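Local coordinates for protein exodeoxyribonuclease III (Methanosarcina mazei, PDB 5J8N) that probably acts as a magnesium-dependent DNA repair nuclease of the AP/ExoA family, cutting DNA at abasic sites and trimming 3' ends, at residues 18-32 with 47-59. The protein carries 3 engineered substitutions. Residues are numbered along the deposited sequence; the frame is centred on the assembly and turned at random.
Sequences VKKGFLDLLLEHRFD and PREVKNIQGYYNY
The Y56 ring lies over L26. Methyl CD1 of L26 sits above the ring centre, a CH-pi contact of 3.7 Å to the centroid and close to the ring normal. The Y56 OH donates to F31 O at 2.6 Å, in the carbonyl plane. Water 1 donates a second bond to the same OH. That water also donates to L25 O and accepts from F31 N, so it links L25 in helix 22-27 to F31 and to the hydroxyl. A phenylalanine at Y56 would probably keep the packing on L26 but leave F31 O and water 1 without their shared hydroxyl partner.

The H29 and Y56 side chains run antiparallel past each other. CE2 of Y56 stands 3.5 Å above the centre of the imidazole, with the two planes inclined at 47°. NE2 of H29 gives a weak bond to Q54 O. G55 CA meets the imidazole edge; G55 has positive phi, which favours glycine.

The contact joins helix 22-27 to helix 48-51 and the turn into strand 57-61, an outermost strand of one sheet in this DNase I-like fold. F22, L25 and L26 also rest on V34 of the neighbouring strand 33-37, and L26, V50 and Y56 meet F74 of strand 71-75.

Further along, mostly aliphatic groups meet. L26 and I53 meet tip to tip, CD2 to CG1 at 3.6 Å. L26 carries CG opposite its backbone N (chi1 -175°), and the turn at chi2 (58°) splits the methyls, CD2 to I53 and CD1 to Y56. L27 CD2 presses on I53 CD1 at a tight 3.5 Å. L23 crosses E49 at about a right angle and touches it through CB and CG, its CD2 3.6 Å from E49 CB. At the far end V18 CG2 touches V50 CG2.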
loop_
_atom_site.group_PDB
_atom_site.type_symbol
_atom_site.label_atom_id
_atom_site.label_comp_id
_atom_site.label_asym_id
_atom_site.label_seq_id
_atom_site.Cartn_x
_atom_site.Cartn_y
_atom_site.Cartn_z
ATOM N N VAL A 18 4.135 -16.738 2.113
ATOM C CA VAL A 18 4.605 -17.601 1.019
ATOM C C VAL A 18 4.036 -19.007 1.154
ATOM O O VAL A 18 3.922 -19.760 0.171
ATOM C CB VAL A 18 6.149 -17.608 0.973
ATOM C CG1 VAL A 18 6.729 -18.853 0.242
ATOM C CG2 VAL A 18 6.609 -16.298 0.289
ATOM N N LYS A 19 3.708 -19.407 2.378
ATOM C CA LYS A 19 3.116 -20.704 2.595
ATOM C C LYS A 19 1.599 -20.667 2.517
ATOM O O LYS A 19 0.967 -21.700 2.671
ATOM C CB LYS A 19 3.527 -21.266 3.968
ATOM C CG LYS A 19 5.035 -21.448 4.112
ATOM C CD LYS A 19 5.436 -21.956 5.512
ATOM C CE LYS A 19 5.005 -23.355 5.740
ATOM N NZ LYS A 19 5.287 -23.729 7.144
ATOM N N LYS A 20 1.017 -19.499 2.354
ATOM C CA LYS A 20 -0.426 -19.339 2.450
ATOM C C LYS A 20 -0.989 -18.643 1.230
ATOM O O LYS A 20 -2.031 -18.027 1.289
ATOM C CB LYS A 20 -0.782 -18.521 3.698
ATOM C CG LYS A 20 -0.450 -19.186 4.940
ATOM C CD LYS A 20 -1.190 -20.470 5.027
ATOM C CE LYS A 20 -1.136 -21.029 6.410
ATOM N NZ LYS A 20 -2.041 -22.223 6.489
ATOM N N GLY A 21 -0.270 -18.759 0.138
ATOM C CA GLY A 21 -0.848 -18.334 -1.128
ATOM C C GLY A 21 -0.131 -17.214 -1.829
ATOM O O GLY A 21 -0.490 -16.903 -2.992
ATOM N N PHE A 22 0.772 -16.505 -1.146
ATOM C CA PHE A 22 1.399 -15.409 -1.840
ATOM C C PHE A 22 2.119 -15.902 -3.091
ATOM O O PHE A 22 2.062 -15.229 -4.137
ATOM C CB PHE A 22 2.371 -14.624 -0.933
ATOM C CG PHE A 22 3.108 -13.587 -1.715
ATOM C CD1 PHE A 22 2.411 -12.468 -2.153
ATOM C CD2 PHE A 22 4.396 -13.832 -2.171
ATOM C CE1 PHE A 22 3.021 -11.550 -2.988
ATOM C CE2 PHE A 22 5.017 -12.871 -2.982
ATOM C CZ PHE A 22 4.328 -11.788 -3.387
ATOM N N LEU A 23 2.807 -17.028 -3.019
ATOM C CA LEU A 23 3.513 -17.515 -4.178
ATOM C C LEU A 23 2.514 -17.859 -5.269
ATOM O O LEU A 23 2.775 -17.643 -6.460
ATOM C CB LEU A 23 4.359 -18.729 -3.822
ATOM C CG LEU A 23 5.741 -18.892 -4.388
ATOM C CD1 LEU A 23 6.576 -17.670 -4.052
ATOM C CD2 LEU A 23 6.263 -20.135 -3.681
ATOM N N ASP A 24 1.373 -18.422 -4.887
ATOM C CA ASP A 24 0.372 -18.724 -5.920
ATOM C C ASP A 24 -0.048 -17.447 -6.649
ATOM O O ASP A 24 -0.178 -17.424 -7.889
ATOM C CB ASP A 24 -0.886 -19.390 -5.332
ATOM C CG ASP A 24 -0.609 -20.712 -4.642
ATOM O OD1 ASP A 24 0.426 -21.367 -4.899
ATOM O OD2 ASP A 24 -1.467 -21.059 -3.823
ATOM N N LEU A 25 -0.243 -16.376 -5.876
ATOM C CA LEU A 25 -0.682 -15.124 -6.469
ATOM C C LEU A 25 0.370 -14.619 -7.443
ATOM O O LEU A 25 0.072 -14.192 -8.552
ATOM C CB LEU A 25 -0.933 -14.102 -5.379
ATOM C CG LEU A 25 -1.397 -12.703 -5.723
ATOM C CD1 LEU A 25 -2.141 -12.078 -4.524
ATOM C CD2 LEU A 25 -0.192 -11.906 -6.069
ATOM N N LEU A 26 1.624 -14.674 -7.037
ATOM C CA LEU A 26 2.676 -14.160 -7.893
ATOM C C LEU A 26 2.895 -15.033 -9.107
ATOM O O LEU A 26 2.902 -14.513 -10.243
ATOM C CB LEU A 26 3.965 -14.027 -7.050
ATOM C CG LEU A 26 5.149 -13.397 -7.761
ATOM C CD1 LEU A 26 4.871 -12.002 -8.307
ATOM C CD2 LEU A 26 6.326 -13.395 -6.753
ATOM N N LEU A 27 3.036 -16.346 -8.918
ATOM C CA LEU A 27 3.420 -17.239 -10.003
ATOM C C LEU A 27 2.304 -17.473 -11.047
ATOM O O LEU A 27 2.573 -18.030 -12.101
ATOM C CB LEU A 27 3.839 -18.600 -9.446
ATOM C CG LEU A 27 5.108 -18.562 -8.585
ATOM C CD1 LEU A 27 5.434 -19.959 -8.170
ATOM C CD2 LEU A 27 6.259 -17.954 -9.347
ATOM N N GLU A 28 1.093 -17.040 -10.723
ATOM C CA GLU A 28 -0.002 -17.104 -11.669
ATOM C C GLU A 28 0.215 -16.124 -12.839
ATOM O O GLU A 28 -0.365 -16.279 -13.919
ATOM C CB GLU A 28 -1.318 -16.774 -10.935
ATOM C CG GLU A 28 -2.566 -17.060 -11.768
ATOM C CD GLU A 28 -3.826 -16.803 -10.975
ATOM O OE1 GLU A 28 -3.909 -15.826 -10.203
ATOM O OE2 GLU A 28 -4.738 -17.639 -11.169
ATOM N N HIS A 29 1.026 -15.106 -12.598
ATOM C CA HIS A 29 1.331 -14.089 -13.641
ATOM C C HIS A 29 0.124 -13.233 -14.049
ATOM O O HIS A 29 0.134 -12.603 -15.096
ATOM C CB HIS A 29 1.963 -14.767 -14.853
ATOM C CG HIS A 29 3.428 -14.941 -14.696
ATOM N ND1 HIS A 29 4.325 -14.127 -15.347
ATOM C CD2 HIS A 29 4.150 -15.740 -13.885
ATOM C CE1 HIS A 29 5.549 -14.465 -14.989
ATOM N NE2 HIS A 29 5.470 -15.439 -14.102
ATOM N N ARG A 30 -0.912 -13.267 -13.220
ATOM C CA ARG A 30 -2.111 -12.490 -13.483
ATOM C C ARG A 30 -1.815 -10.980 -13.434
ATOM O O ARG A 30 -2.419 -10.194 -14.197
ATOM C CB ARG A 30 -3.168 -12.866 -12.423
ATOM C CG ARG A 30 -4.558 -12.290 -12.655
ATOM C CD ARG A 30 -5.578 -12.980 -11.712
ATOM N NE ARG A 30 -6.881 -12.375 -11.993
ATOM C CZ ARG A 30 -8.055 -12.952 -11.725
ATOM N NH1 ARG A 30 -8.101 -14.122 -11.100
ATOM N NH2 ARG A 30 -9.186 -12.350 -12.057
ATOM N N PHE A 31 -0.864 -10.544 -12.597
ATOM C CA PHE A 31 -0.653 -9.113 -12.343
ATOM C C PHE A 31 0.659 -8.636 -12.936
ATOM O O PHE A 31 1.689 -9.311 -12.836
ATOM C CB PHE A 31 -0.739 -8.846 -10.837
ATOM C CG PHE A 31 -2.113 -9.138 -10.326
ATOM C CD1 PHE A 31 -3.132 -8.216 -10.543
ATOM C CD2 PHE A 31 -2.415 -10.358 -9.743
ATOM C CE1 PHE A 31 -4.451 -8.471 -10.142
ATOM C CE2 PHE A 31 -3.766 -10.617 -9.345
ATOM C CZ PHE A 31 -4.760 -9.673 -9.548
ATOM N N ASP A 32 0.626 -7.449 -13.551
ATOM C CA ASP A 32 1.837 -6.844 -14.076
ATOM C C ASP A 32 2.766 -6.328 -12.970
ATOM O O ASP A 32 3.974 -6.333 -13.142
ATOM C CB ASP A 32 1.499 -5.688 -15.016
ATOM C CG ASP A 32 0.690 -6.165 -16.200
ATOM O OD1 ASP A 32 1.289 -6.749 -17.114
ATOM O OD2 ASP A 32 -0.538 -6.012 -16.210
ATOM N N PRO A 47 12.910 -14.844 1.352
ATOM C CA PRO A 47 12.586 -16.252 1.102
ATOM C C PRO A 47 13.166 -16.734 -0.231
ATOM O O PRO A 47 13.071 -16.010 -1.230
ATOM C CB PRO A 47 11.049 -16.242 1.051
ATOM C CG PRO A 47 10.658 -15.099 1.904
ATOM C CD PRO A 47 11.700 -14.044 1.642
ATOM N N ARG A 48 13.726 -17.942 -0.268
ATOM C CA ARG A 48 14.291 -18.489 -1.501
ATOM C C ARG A 48 13.264 -18.491 -2.645
ATOM O O ARG A 48 13.589 -18.201 -3.804
ATOM C CB ARG A 48 14.813 -19.908 -1.246
ATOM C CG ARG A 48 15.416 -20.588 -2.465
ATOM C CD ARG A 48 16.070 -21.919 -2.109
ATOM N NE ARG A 48 15.086 -22.942 -1.766
ATOM C CZ ARG A 48 15.152 -23.722 -0.688
ATOM N NH1 ARG A 48 16.164 -23.607 0.165
ATOM N NH2 ARG A 48 14.209 -24.629 -0.466
ATOM N N GLU A 49 12.011 -18.769 -2.308
ATOM C CA GLU A 49 10.976 -18.888 -3.326
ATOM C C GLU A 49 10.667 -17.596 -4.028
ATOM O O GLU A 49 10.088 -17.625 -5.120
ATOM C CB GLU A 49 9.674 -19.430 -2.725
ATOM C CG GLU A 49 9.797 -20.785 -2.091
ATOM C CD GLU A 49 10.291 -20.725 -0.658
ATOM O OE1 GLU A 49 10.780 -19.667 -0.204
ATOM O OE2 GLU A 49 10.180 -21.749 0.027
ATOM N N VAL A 50 11.009 -16.489 -3.375
ATOM C CA VAL A 50 10.775 -15.148 -3.878
ATOM C C VAL A 50 11.990 -14.698 -4.663
ATOM O O VAL A 50 11.844 -14.030 -5.682
ATOM C CB VAL A 50 10.454 -14.140 -2.707
ATOM C CG1 VAL A 50 10.694 -12.738 -3.106
ATOM C CG2 VAL A 50 9.021 -14.320 -2.243
ATOM N N LYS A 51 13.173 -15.097 -4.194
ATOM C CA LYS A 51 14.439 -14.629 -4.767
ATOM C C LYS A 51 14.460 -14.755 -6.277
ATOM O O LYS A 51 14.507 -13.751 -7.000
ATOM C CB LYS A 51 15.611 -15.392 -4.170
ATOM C CG LYS A 51 16.086 -14.837 -2.855
ATOM C CD LYS A 51 17.059 -15.794 -2.196
ATOM C CE LYS A 51 17.781 -15.146 -1.034
ATOM N NZ LYS A 51 18.524 -16.154 -0.226
ATOM N N ASN A 52 14.392 -15.987 -6.761
ATOM C CA ASN A 52 14.441 -16.192 -8.195
ATOM C C ASN A 52 13.114 -16.675 -8.751
ATOM O O ASN A 52 12.993 -17.784 -9.278
ATOM C CB ASN A 52 15.573 -17.156 -8.556
ATOM C CG ASN A 52 16.949 -16.521 -8.397
ATOM O OD1 ASN A 52 17.386 -15.742 -9.248
ATOM N ND2 ASN A 52 17.621 -16.825 -7.290
ATOM N N ILE A 53 12.117 -15.811 -8.597
ATOM C CA ILE A 53 10.899 -15.858 -9.382
ATOM C C ILE A 53 11.337 -15.637 -10.810
ATOM O O ILE A 53 12.361 -14.995 -11.025
ATOM C CB ILE A 53 9.913 -14.782 -8.937
ATOM C CG1 ILE A 53 9.461 -15.077 -7.517
ATOM C CG2 ILE A 53 8.711 -14.724 -9.857
ATOM C CD1 ILE A 53 8.572 -16.258 -7.423
ATOM N N GLN A 54 10.587 -16.199 -11.759
ATOM C CA GLN A 54 10.831 -16.066 -13.188
ATOM C C GLN A 54 9.711 -15.251 -13.859
ATOM O O GLN A 54 8.527 -15.393 -13.514
ATOM C CB GLN A 54 10.955 -17.448 -13.861
ATOM C CG GLN A 54 9.957 -18.527 -13.391
ATOM C CD GLN A 54 10.142 -18.971 -11.928
ATOM O OE1 GLN A 54 11.254 -19.303 -11.500
ATOM N NE2 GLN A 54 9.052 -18.958 -11.158
ATOM N N GLY A 55 10.102 -14.416 -14.822
ATOM C CA GLY A 55 9.205 -13.504 -15.513
ATOM C C GLY A 55 8.888 -12.243 -14.709
ATOM O O GLY A 55 8.097 -11.439 -15.182
ATOM N N TYR A 56 9.460 -12.105 -13.508
ATOM C CA TYR A 56 9.329 -10.853 -12.717
ATOM C C TYR A 56 10.694 -10.327 -12.283
ATOM O O TYR A 56 11.561 -11.108 -11.953
ATOM C CB TYR A 56 8.487 -11.026 -11.463
ATOM C CG TYR A 56 7.005 -11.161 -11.692
ATOM C CD1 TYR A 56 6.182 -10.043 -11.700
ATOM C CD2 TYR A 56 6.435 -12.425 -11.847
ATOM C CE1 TYR A 56 4.766 -10.154 -11.879
ATOM C CE2 TYR A 56 5.046 -12.544 -12.049
ATOM C CZ TYR A 56 4.228 -11.412 -12.048
ATOM O OH TYR A 56 2.869 -11.564 -12.255
ATOM N N TYR A 57 10.844 -9.021 -12.328
ATOM C CA TYR A 57 11.900 -8.317 -11.608
ATOM C C TYR A 57 11.386 -8.146 -10.199
ATOM O O TYR A 57 10.179 -7.968 -9.989
ATOM C CB TYR A 57 12.201 -6.971 -12.248
ATOM C CG TYR A 57 12.755 -7.127 -13.650
ATOM C CD1 TYR A 57 14.132 -7.261 -13.857
ATOM C CD2 TYR A 57 11.916 -7.142 -14.770
ATOM C CE1 TYR A 57 14.649 -7.423 -15.119
ATOM C CE2 TYR A 57 12.440 -7.301 -16.053
ATOM C CZ TYR A 57 13.810 -7.454 -16.207
ATOM O OH TYR A 57 14.344 -7.617 -17.459
ATOM N N ASN A 58 12.277 -8.148 -9.211
ATOM C CA ASN A 58 11.808 -7.831 -7.868
ATOM C C ASN A 58 12.793 -6.950 -7.123
ATOM O O ASN A 58 14.000 -7.041 -7.368
ATOM C CB ASN A 58 11.539 -9.119 -7.068
ATOM C CG ASN A 58 12.795 -9.821 -6.637
ATOM O OD1 ASN A 58 13.329 -9.548 -5.557
ATOM N ND2 ASN A 58 13.336 -10.681 -7.503
ATOM N N TYR A 59 12.226 -6.116 -6.249
ATOM C CA TYR A 59 13.014 -5.103 -5.502
ATOM C C TYR A 59 12.462 -5.016 -4.112
ATOM O O TYR A 59 11.244 -4.926 -3.946
ATOM C CB TYR A 59 12.945 -3.728 -6.193
ATOM C CG TYR A 59 13.322 -3.858 -7.661
ATOM C CD1 TYR A 59 14.638 -3.920 -8.038
ATOM C CD2 TYR A 59 12.339 -4.012 -8.626
ATOM C CE1 TYR A 59 14.977 -4.111 -9.379
ATOM C CE2 TYR A 59 12.683 -4.207 -9.918
ATOM C CZ TYR A 59 13.952 -4.241 -10.301
ATOM O OH TYR A 59 14.307 -4.499 -11.616
HETATM O O HOH W 1 0.646 -12.252 -10.649
#